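Local coordinates for protein nuclear hormone receptor HR38 (PDB 1PDU) that probably regulates transcription as an orphan nuclear receptor of Drosophila, mediating an atypical ecdysteroid signalling pathway, at residues A[179-182]-A[183-187]; A[18-21]-A[22-26]; A[114-118]-A[119-123]. One frame throughout, in Å; residues are numbered along the deposited sequence.

Contact 1 of 3, residues A[179-182]-A[183-187]; sequences GSLR and DHVTY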
loop_
_atom_site.group_PDB
_atom_site.type_symbol
_atom_site.label_atom_id
_atom_site.label_comp_id
_atom_site.label_asym_id
_atom_site.label_seq_id
_atom_site.Cartn_x
_atom_site.Cartn_y
_atom_site.Cartn_z
ATOM N N GLY A 179 16.181 -11.256 2.566
ATOM C CA GLY A 179 17.610 -11.317 2.324
ATOM C C GLY A 179 18.087 -10.100 1.555
ATOM O O GLY A 179 19.045 -9.447 1.960
ATOM N N SER A 180 17.419 -9.784 0.449
ATOM C CA SER A 180 17.814 -8.635 -0.348
ATOM C C SER A 180 17.717 -7.349 0.454
ATOM O O SER A 180 18.561 -6.466 0.318
ATOM C CB SER A 180 16.953 -8.529 -1.611
ATOM O OG SER A 180 17.344 -9.490 -2.582
ATOM N N LEU A 181 16.694 -7.229 1.295
ATOM C CA LEU A 181 16.561 -6.022 2.096
ATOM C C LEU A 181 17.711 -5.972 3.103
ATOM O O LEU A 181 18.290 -4.915 3.359
ATOM C CB LEU A 181 15.228 -6.009 2.841
ATOM C CG LEU A 181 15.022 -4.784 3.731
ATOM C CD1 LEU A 181 14.979 -3.542 2.856
ATOM C CD2 LEU A 181 13.736 -4.922 4.530
ATOM N N ARG A 182 18.029 -7.127 3.675
ATOM C CA ARG A 182 19.109 -7.226 4.641
ATOM C C ARG A 182 20.432 -6.774 4.012
ATOM O O ARG A 182 21.108 -5.900 4.557
ATOM C CB ARG A 182 19.247 -8.663 5.138
ATOM C CG ARG A 182 20.345 -8.848 6.180
ATOM C CD ARG A 182 19.793 -8.788 7.591
ATOM N NE ARG A 182 18.905 -9.921 7.861
ATOM C CZ ARG A 182 18.264 -10.110 9.011
ATOM N NH1 ARG A 182 18.411 -9.243 10.005
ATOM N NH2 ARG A 182 17.476 -11.165 9.167
ATOM N N ASP A 183 20.796 -7.364 2.871
ATOM C CA ASP A 183 22.038 -6.994 2.189
ATOM C C ASP A 183 22.104 -5.491 1.914
ATOM O O ASP A 183 23.107 -4.833 2.215
ATOM C CB ASP A 183 22.183 -7.752 0.864
ATOM C CG ASP A 183 22.269 -9.259 1.058
ATOM O OD1 ASP A 183 22.715 -9.697 2.142
ATOM O OD2 ASP A 183 21.906 -10.010 0.124
ATOM N N HIS A 184 21.027 -4.946 1.355
ATOM C CA HIS A 184 20.976 -3.525 1.042
ATOM C C HIS A 184 21.190 -2.642 2.270
ATOM O O HIS A 184 21.923 -1.655 2.212
ATOM C CB HIS A 184 19.632 -3.176 0.399
ATOM C CG HIS A 184 19.489 -1.726 0.063
ATOM N ND1 HIS A 184 20.165 -1.136 -0.983
ATOM C CD2 HIS A 184 18.788 -0.737 0.662
ATOM C CE1 HIS A 184 19.888 0.154 -1.012
ATOM N NE2 HIS A 184 19.056 0.423 -0.023
ATOM N N VAL A 185 20.549 -2.990 3.381
ATOM C CA VAL A 185 20.674 -2.193 4.603
ATOM C C VAL A 185 22.075 -2.240 5.210
ATOM O O VAL A 185 22.598 -1.221 5.664
ATOM C CB VAL A 185 19.647 -2.643 5.662
ATOM C CG1 VAL A 185 19.903 -1.935 6.980
ATOM C CG2 VAL A 185 18.255 -2.341 5.167
ATOM N N THR A 186 22.671 -3.426 5.202
ATOM C CA THR A 186 24.005 -3.633 5.747
ATOM C C THR A 186 25.064 -2.732 5.115
ATOM O O THR A 186 25.914 -2.182 5.813
ATOM C CB THR A 186 24.446 -5.097 5.565
ATOM O OG1 THR A 186 23.584 -5.956 6.323
ATOM C CG2 THR A 186 25.884 -5.284 6.031
ATOM N N TYR A 187 25.004 -2.567 3.799
ATOM C CA TYR A 187 25.981 -1.748 3.092
ATOM C C TYR A 187 25.569 -0.305 2.814
ATOM O O TYR A 187 26.340 0.459 2.241
ATOM C CB TYR A 187 26.370 -2.459 1.797
ATOM C CG TYR A 187 26.883 -3.866 2.054
ATOM C CD1 TYR A 187 26.127 -4.982 1.700
ATOM C CD2 TYR A 187 28.111 -4.078 2.691
ATOM C CE1 TYR A 187 26.576 -6.279 1.980
ATOM C CE2 TYR A 187 28.567 -5.365 2.974
ATOM C CZ TYR A 187 27.795 -6.462 2.618
ATOM O OH TYR A 187 28.228 -7.745 2.916
#

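Contact 2 of 3, residues A[18-21]-A[22-26]; sequences ALVR and SHVDT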
loop_
_atom_site.group_PDB
_atom_site.type_symbol
_atom_site.label_atom_id
_atom_site.label_comp_id
_atom_site.label_asym_id
_atom_site.label_seq_id
_atom_site.Cartn_x
_atom_site.Cartn_y
_atom_site.Cartn_z
ATOM N N ALA A 18 14.643 -5.408 -9.421
ATOM C CA ALA A 18 13.391 -5.747 -10.085
ATOM C C ALA A 18 12.257 -5.092 -9.289
ATOM O O ALA A 18 11.291 -4.561 -9.858
ATOM C CB ALA A 18 13.205 -7.271 -10.130
ATOM N N LEU A 19 12.391 -5.124 -7.966
ATOM C CA LEU A 19 11.384 -4.544 -7.104
ATOM C C LEU A 19 11.335 -3.035 -7.256
ATOM O O LEU A 19 10.264 -2.469 -7.440
ATOM C CB LEU A 19 11.636 -4.932 -5.644
ATOM C CG LEU A 19 11.391 -6.402 -5.275
ATOM C CD1 LEU A 19 11.478 -6.576 -3.777
ATOM C CD2 LEU A 19 10.014 -6.848 -5.766
ATOM N N VAL A 20 12.490 -2.386 -7.195
ATOM C CA VAL A 20 12.545 -0.933 -7.324
ATOM C C VAL A 20 11.990 -0.478 -8.664
ATOM O O VAL A 20 11.287 0.534 -8.742
ATOM C CB VAL A 20 13.988 -0.402 -7.169
ATOM C CG1 VAL A 20 14.024 1.098 -7.418
ATOM C CG2 VAL A 20 14.486 -0.685 -5.773
ATOM N N ARG A 21 12.305 -1.220 -9.721
ATOM C CA ARG A 21 11.807 -0.864 -11.047
ATOM C C ARG A 21 10.295 -1.021 -11.097
ATOM O O ARG A 21 9.610 -0.221 -11.723
ATOM C CB ARG A 21 12.455 -1.731 -12.135
ATOM C CG ARG A 21 13.919 -1.404 -12.385
ATOM C CD ARG A 21 14.499 -2.222 -13.531
ATOM N NE ARG A 21 15.917 -1.927 -13.735
ATOM C CZ ARG A 21 16.696 -2.575 -14.595
ATOM N NH1 ARG A 21 17.978 -2.242 -14.715
ATOM N NH2 ARG A 21 16.195 -3.565 -15.332
ATOM N N SER A 22 9.776 -2.055 -10.442
ATOM C CA SER A 22 8.337 -2.273 -10.425
ATOM C C SER A 22 7.695 -1.116 -9.678
ATOM O O SER A 22 6.701 -0.546 -10.138
ATOM C CB SER A 22 7.992 -3.582 -9.724
ATOM O OG SER A 22 8.706 -4.655 -10.305
ATOM N N HIS A 23 8.267 -0.775 -8.523
ATOM C CA HIS A 23 7.747 0.330 -7.740
ATOM C C HIS A 23 7.686 1.569 -8.642
ATOM O O HIS A 23 6.622 2.154 -8.812
ATOM C CB HIS A 23 8.634 0.613 -6.524
ATOM C CG HIS A 23 8.289 1.889 -5.817
ATOM N ND1 HIS A 23 7.148 2.036 -5.055
ATOM C CD2 HIS A 23 8.898 3.098 -5.815
ATOM C CE1 HIS A 23 7.066 3.281 -4.619
ATOM N NE2 HIS A 23 8.115 3.946 -5.066
ATOM N N VAL A 24 8.823 1.944 -9.231
ATOM C CA VAL A 24 8.900 3.118 -10.105
ATOM C C VAL A 24 7.896 3.053 -11.265
ATOM O O VAL A 24 7.167 4.014 -11.518
ATOM C CB VAL A 24 10.351 3.309 -10.674
ATOM C CG1 VAL A 24 10.400 4.481 -11.656
ATOM C CG2 VAL A 24 11.323 3.558 -9.538
ATOM N N ASP A 25 7.841 1.916 -11.952
ATOM C CA ASP A 25 6.923 1.749 -13.074
ATOM C C ASP A 25 5.439 1.828 -12.678
ATOM O O ASP A 25 4.580 2.074 -13.530
ATOM C CB ASP A 25 7.198 0.416 -13.773
ATOM C CG ASP A 25 8.611 0.336 -14.347
ATOM O OD1 ASP A 25 9.047 -0.787 -14.698
ATOM O OD2 ASP A 25 9.288 1.389 -14.452
ATOM N N THR A 26 5.134 1.617 -11.399
ATOM C CA THR A 26 3.752 1.683 -10.943
ATOM C C THR A 26 3.469 2.853 -9.997
ATOM O O THR A 26 2.426 2.897 -9.360
ATOM C CB THR A 26 3.320 0.369 -10.251
ATOM O OG1 THR A 26 4.151 0.120 -9.110
ATOM C CG2 THR A 26 3.418 -0.794 -11.220
#

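Contact 3 of 3, residues A[114-118]-A[119-123]; sequences TVLHR and TQCLR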
loop_
_atom_site.group_PDB
_atom_site.type_symbol
_atom_site.label_atom_id
_atom_site.label_comp_id
_atom_site.label_asym_id
_atom_site.label_seq_id
_atom_site.Cartn_x
_atom_site.Cartn_y
_atom_site.Cartn_z
ATOM N N THR A 114 -4.502 10.082 -9.194
ATOM C CA THR A 114 -5.465 11.060 -8.701
ATOM C C THR A 114 -4.940 11.829 -7.498
ATOM O O THR A 114 -4.364 11.242 -6.580
ATOM C CB THR A 114 -6.789 10.384 -8.303
ATOM O OG1 THR A 114 -7.422 9.857 -9.475
ATOM C CG2 THR A 114 -7.726 11.386 -7.617
ATOM N N VAL A 115 -5.140 13.147 -7.519
ATOM C CA VAL A 115 -4.713 14.028 -6.434
ATOM C C VAL A 115 -5.946 14.742 -5.893
ATOM O O VAL A 115 -6.787 15.198 -6.663
ATOM C CB VAL A 115 -3.724 15.105 -6.932
ATOM C CG1 VAL A 115 -3.282 15.997 -5.766
ATOM C CG2 VAL A 115 -2.532 14.450 -7.597
ATOM N N LEU A 116 -6.054 14.833 -4.572
ATOM C CA LEU A 116 -7.185 15.502 -3.924
ATOM C C LEU A 116 -6.673 16.287 -2.723
ATOM O O LEU A 116 -5.514 16.133 -2.317
ATOM C CB LEU A 116 -8.200 14.472 -3.413
ATOM C CG LEU A 116 -8.790 13.404 -4.337
ATOM C CD1 LEU A 116 -9.408 12.296 -3.487
ATOM C CD2 LEU A 116 -9.828 14.023 -5.262
ATOM N N HIS A 117 -7.536 17.128 -2.154
ATOM C CA HIS A 117 -7.170 17.867 -0.950
ATOM C C HIS A 117 -7.311 16.851 0.176
ATOM O O HIS A 117 -8.139 15.945 0.099
ATOM C CB HIS A 117 -8.159 18.986 -0.613
ATOM C CG HIS A 117 -8.135 20.160 -1.537
ATOM N ND1 HIS A 117 -8.738 20.145 -2.777
ATOM C CD2 HIS A 117 -7.684 21.426 -1.352
ATOM C CE1 HIS A 117 -8.669 21.352 -3.312
ATOM N NE2 HIS A 117 -8.036 22.148 -2.467
ATOM N N ARG A 118 -6.525 17.005 1.230
ATOM C CA ARG A 118 -6.657 16.112 2.363
ATOM C C ARG A 118 -8.066 16.277 2.915
ATOM O O ARG A 118 -8.655 15.329 3.436
ATOM C CB ARG A 118 -5.634 16.462 3.433
ATOM C CG ARG A 118 -4.234 16.359 2.914
ATOM C CD ARG A 118 -3.236 16.112 4.007
ATOM N NE ARG A 118 -1.943 15.760 3.428
ATOM C CZ ARG A 118 -0.851 15.501 4.137
ATOM N NH1 ARG A 118 -0.886 15.556 5.464
ATOM N NH2 ARG A 118 0.275 15.181 3.511
ATOM N N THR A 119 -8.611 17.482 2.783
ATOM C CA THR A 119 -9.952 17.769 3.276
ATOM C C THR A 119 -11.068 17.070 2.502
ATOM O O THR A 119 -12.144 16.840 3.047
ATOM C CB THR A 119 -10.220 19.282 3.295
ATOM O OG1 THR A 119 -10.022 19.823 1.981
ATOM C CG2 THR A 119 -9.279 19.966 4.291
ATOM N N GLN A 120 -10.830 16.739 1.235
ATOM C CA GLN A 120 -11.844 16.034 0.447
ATOM C C GLN A 120 -11.835 14.554 0.830
ATOM O O GLN A 120 -12.772 13.821 0.528
ATOM C CB GLN A 120 -11.554 16.139 -1.049
ATOM C CG GLN A 120 -11.724 17.519 -1.663
ATOM C CD GLN A 120 -11.156 17.594 -3.074
ATOM O OE1 GLN A 120 -9.975 17.326 -3.292
ATOM N NE2 GLN A 120 -11.995 17.963 -4.036
ATOM N N CYS A 121 -10.762 14.117 1.483
ATOM C CA CYS A 121 -10.624 12.724 1.889
ATOM C C CYS A 121 -11.131 12.503 3.304
ATOM O O CYS A 121 -11.622 11.422 3.643
ATOM C CB CYS A 121 -9.158 12.300 1.811
ATOM S SG CYS A 121 -8.435 12.458 0.165
ATOM N N LEU A 122 -10.997 13.528 4.134
ATOM C CA LEU A 122 -11.447 13.437 5.511
ATOM C C LEU A 122 -12.922 13.067 5.483
ATOM O O LEU A 122 -13.417 12.339 6.342
ATOM C CB LEU A 122 -11.249 14.775 6.222
ATOM C CG LEU A 122 -11.448 14.747 7.740
ATOM C CD1 LEU A 122 -10.404 13.826 8.374
ATOM C CD2 LEU A 122 -11.338 16.160 8.297
ATOM N N ARG A 123 -13.616 13.559 4.469
ATOM C CA ARG A 123 -15.036 13.282 4.323
ATOM C C ARG A 123 -15.320 11.787 4.146
ATOM O O ARG A 123 -16.251 11.250 4.742
ATOM C CB ARG A 123 -15.596 14.074 3.138
#

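Contact 1 of 3, residues A[179-182]-A[183-187]
V185 lays its CG2 methyl over the carbonyl oxygen of L181 one turn back, CG2 standing 3.1 Å from L181 O, and the same methyl meets the isobutyl end of L181, with L181 CD1 and V185 CG2 4.2 Å apart. The leucine reaches forward because its CG is anti to the backbone N (chi1 179°), beside its own carbonyl carbon, which carries CD1 along the helix; the two branched chains cross obliquely. Both residues are buried: L181 also packs on F198 and L201 of helix 197-202 and on A148 and C151 of helix 146-157, and V185 touches Y197.

On another face of the same helix, T186 turns its hydroxyl back to the chain. Its OG1 lies anti to its own carbonyl carbon (chi1 -64°) and donates to R182 O at 3.0 Å, while T186 N binds R182 O at the same length. R182 O thus accepts two bonds from one residue, the amide coming nearly end-on to the carbonyl and the hydroxyl standing 45° out of the carbonyl plane, off its lone pairs.

D183 donates its backbone N to G179 O in a bond of 2.9 Å. H184 N likewise binds S180 O, whereas the imidazole of H184 is committed elsewhere, its NE2 hydrogen-bonded to D145 OD2 ahead of helix 146-157.

This is i to i+4 helical geometry near the C-terminal part of helix 167-187. The threonine hydroxyl places its proton on the helix backbone, and the carboxylate of D145 would probably polarise the H184 ring while tying this helix to the start of its neighbour.

Contact 2 of 3, residues A[18-21]-A[22-26]
S22 grips the carbonyl oxygen of A18 twice. Its hydroxyl donates at 2.6 Å from S22 OG to A18 O, and its amide follows at 3.0 Å from S22 N to A18 O; the two donors approach from opposite faces of the carbonyl plane. With OG anti to the serine's own carbonyl carbon (chi1 -54°), the hydroxyl folds back beside the backbone N and can share that acceptor. Straighter amide bonds follow, H23 N to L19 O at 2.8 Å and V24 N to V20 O at 175°.

Beyond these, V24 rests its CG2 methyl 3.1 Å from V20 O and meets the side chain of V20 through V20 CG1 and V24 CG2, 4.2 Å apart. H23 has CB 3.5 Å from V20 O, and its ring meets that of F149 in helix 146-157, planes at about 80°. S22 packs on K69 and on F66 of helix 45-67, so helix 15-25 touches both of those helices.

Helical phi/psi is lost at T26, whose backbone N still bonds to H23 O. The A18 carbonyl, bound twice, therefore takes up the proton of a buried serine hydroxyl, which is spent within its own helix.

Contact 3 of 3, residues A[114-118]-A[119-123]
A strand-to-helix turn joins H117, at the end of strand 115-117, to Q120 in the first turn of helix 118-125, and a glutamine side chain closes it by folding back onto the strand. Two donors of H117 converge on one acceptor: H117 N reaches Q120 OE1 at 2.7 Å, and H117 ND1 reaches Q120 OE1 at 3.1 Å. The backbone amide lies in the plane of the glutamine carbonyl and uses a lone pair in a nearly straight bond, 175°. The imidazole nitrogen instead comes from above that plane, although OE1 itself sits in the plane of the histidine ring, at its edge; ring and amide planes are 85° apart. Because OE1 can only accept, the bond implies a proton on ND1, and together with the stack of the ring on Y38 it would help to fix the ring's rotation.

Q120 brings its amide back by holding CG anti to its own carbonyl carbon and extending beyond CG. OE1 then also lies 3.4 Å from L116 CB, while Q120 NE2 is hydrogen-bonded to H37 O. L116 turns toward the helix and sets CD1 3.8 Å from C121 SG. T119 brings OG1 to 3.3 Å from H117 CB, the two side chains crossing at a slant.

Backbone bonds complete the turn: Q120 N binds H117 O at 3.0 Å, and R118 O accepts from both C121 N and L122 N.

Strand and helix axes run at 83° to each other. L116 packs on Q51 and L55 of helix 45-67, and C121 touches L129 of helix 128-142. R118 turns back to the partner strand 107-109, its NE bonded to K107 O, so the turn links the two-stranded antiparallel sheet with helices 45-67 and 128-142.

How the contacts relate
All three contacts are local, and none touches another. Contacts 1 and 2 are the nearest pair, their centres about 17 Å apart and their nearest atoms about 6 Å; both lean on helix 146-157, and S180 and H184 of contact 1 touch L15 and I16 at the start of the helix that carries contact 2. Contact 3 lies on the far side of the chain's centre from contact 1, about 36 Å between centres, and about 26 Å, centre to centre, from contact 2. Helix 45-67 is shared by contacts 2 and 3, through F66 and L55 respectively. Contacts 1 and 3 thus mark opposite sides of the mainly helical ligand-binding domain.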